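Local coordinates for protein endo-1,4-beta-xylanase C (PDB 4XUR) that cleaves beta-1,4-xylosidic linkages in xylan and carries this CBM22 module to bind the polysaccharide, at residues Ala111-Ser115 with Ile126-Ile130. Residues are numbered along the deposited sequence; the frame is centred on the assembly and turned at random.
Sequences AMFAS and IEADI
Ala114 and Ala128 face each other where two strands of different sheets come closest, and their methyl carbons, Ala114 CB and Ala128 CB, stand 4.1 Å apart. Such small side chains let the backbones draw near: Ala114 CA and Ala128 CA are 6.0 Å apart. Each methyl also meets main chain, Ala128 CB lying 3.2 Å from Phe113 O and Ala114 CB 3.6 Å from Glu127 O. Larger groups fill in at the ends of this alanine pair. Ile126 reaches Ala114 CB with its CG2 branch at 3.6 Å; a chi1 of -65° turns CG1 beside the backbone N and leaves CG2 to face the alanine. Farther along, the CG2 branch of Ile130 comes within 3.6 Å of Phe113 CB and also touches Phe113 CG, approaching the ring obliquely. Ala128 CB instead meets the ring at its edge, near the ring plane, 3.8 Å from Phe113 CD1. The contact illustrates how the two sheets of a beta-sandwich, the fold of CBM22 modules, meet along a margin, here between strand 109-119, outermost in its sheet, and strand 124-131: the short segments run at 133° to each other, and apolar side chains do the joining. Phe113 and Ala114 both pair with Gly95 of strand 90-101, a classic beta bulge. The bulge explains why two successive residues can both direct their CB atoms at the opposing sheet. Leu97 touches both Phe113 and Ile130, while Phe80 and Ala82 back Ile126 from strand 75-83. On the outward side of strand 124-131, Glu127 OE1 and Asp129 OD1 hydrogen-bond the two ring nitrogens of His77, NE2 and ND1 respectively.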
loop_
_atom_site.group_PDB
_atom_site.type_symbol
_atom_site.label_atom_id
_atom_site.label_comp_id
_atom_site.label_asym_id
_atom_site.label_seq_id
_atom_site.Cartn_x
_atom_site.Cartn_y
_atom_site.Cartn_z
ATOM N N ALA A 111 -3.186 1.349 -10.830
ATOM C CA ALA A 111 -3.275 2.827 -10.857
ATOM C C ALA A 111 -2.716 3.389 -9.580
ATOM O O ALA A 111 -3.034 2.918 -8.510
ATOM C CB ALA A 111 -4.683 3.221 -10.965
ATOM N N MET A 112 -1.863 4.423 -9.713
ATOM C CA MET A 112 -1.442 5.238 -8.581
ATOM C C MET A 112 -2.510 6.268 -8.243
ATOM O O MET A 112 -2.886 7.061 -9.103
ATOM C CB MET A 112 -0.137 5.980 -8.919
ATOM C CG MET A 112 0.602 6.549 -7.726
ATOM S SD MET A 112 1.699 7.896 -8.230
ATOM C CE MET A 112 2.608 7.098 -9.519
ATOM N N PHE A 113 -2.927 6.296 -6.996
ATOM C CA PHE A 113 -3.816 7.275 -6.493
ATOM C C PHE A 113 -3.139 8.399 -5.697
ATOM O O PHE A 113 -3.758 9.511 -5.521
ATOM C CB PHE A 113 -4.958 6.611 -5.664
ATOM C CG PHE A 113 -4.508 5.996 -4.356
ATOM C CD1 PHE A 113 -4.319 6.775 -3.214
ATOM C CD2 PHE A 113 -4.300 4.636 -4.275
ATOM C CE1 PHE A 113 -3.930 6.175 -2.013
ATOM C CE2 PHE A 113 -3.928 4.035 -3.074
ATOM C CZ PHE A 113 -3.772 4.799 -1.945
ATOM N N ALA A 114 -1.922 8.205 -5.240
ATOM C CA ALA A 114 -1.214 9.243 -4.546
ATOM C C ALA A 114 0.281 8.912 -4.397
ATOM O O ALA A 114 0.673 7.755 -4.482
ATOM C CB ALA A 114 -1.819 9.477 -3.165
ATOM N N SER A 115 1.061 9.972 -4.150
ATOM C CA SER A 115 2.519 9.936 -4.085
ATOM C C SER A 115 3.003 11.061 -3.218
ATOM O O SER A 115 2.479 12.166 -3.348
ATOM C CB SER A 115 3.084 10.142 -5.470
ATOM O OG SER A 115 4.519 10.234 -5.454
ATOM N N ILE A 126 0.150 9.607 3.149
ATOM C CA ILE A 126 -0.223 9.537 1.731
ATOM C C ILE A 126 -1.760 9.429 1.681
ATOM O O ILE A 126 -2.303 8.577 2.350
ATOM C CB ILE A 126 0.423 8.309 1.065
ATOM C CG1 ILE A 126 1.956 8.427 1.037
ATOM C CG2 ILE A 126 -0.156 8.085 -0.325
ATOM C CD1 ILE A 126 2.614 8.043 2.306
ATOM N N GLU A 127 -2.426 10.296 0.927
ATOM C CA GLU A 127 -3.878 10.256 0.890
ATOM C C GLU A 127 -4.461 10.730 -0.439
ATOM O O GLU A 127 -3.903 11.561 -1.140
ATOM C CB GLU A 127 -4.436 11.051 2.060
ATOM C CG GLU A 127 -4.330 12.576 1.882
ATOM C CD GLU A 127 -4.957 13.321 3.055
ATOM O OE1 GLU A 127 -5.959 12.817 3.644
ATOM O OE2 GLU A 127 -4.471 14.411 3.398
ATOM N N ALA A 128 -5.635 10.174 -0.788
ATOM C CA ALA A 128 -6.439 10.676 -1.905
ATOM C C ALA A 128 -7.864 10.155 -1.822
ATOM O O ALA A 128 -8.142 9.148 -1.156
ATOM C CB ALA A 128 -5.838 10.274 -3.238
ATOM N N ASP A 129 -8.766 10.830 -2.510
ATOM C CA ASP A 129 -10.089 10.183 -2.881
ATOM C C ASP A 129 -9.817 9.163 -3.983
ATOM O O ASP A 129 -9.077 9.410 -4.950
ATOM C CB ASP A 129 -11.097 11.202 -3.390
ATOM C CG ASP A 129 -11.784 12.014 -2.309
ATOM O OD1 ASP A 129 -11.511 11.895 -1.111
ATOM O OD2 ASP A 129 -12.672 12.789 -2.718
ATOM N N ILE A 130 -10.509 8.034 -3.898
ATOM C CA ILE A 130 -10.554 7.115 -5.068
ATOM C C ILE A 130 -12.006 6.749 -5.403
ATOM O O ILE A 130 -12.906 6.804 -4.551
ATOM C CB ILE A 130 -9.764 5.838 -4.805
ATOM C CG1 ILE A 130 -10.352 5.019 -3.662
ATOM C CG2 ILE A 130 -8.325 6.170 -4.566
ATOM C CD1 ILE A 130 -10.410 3.528 -3.926
#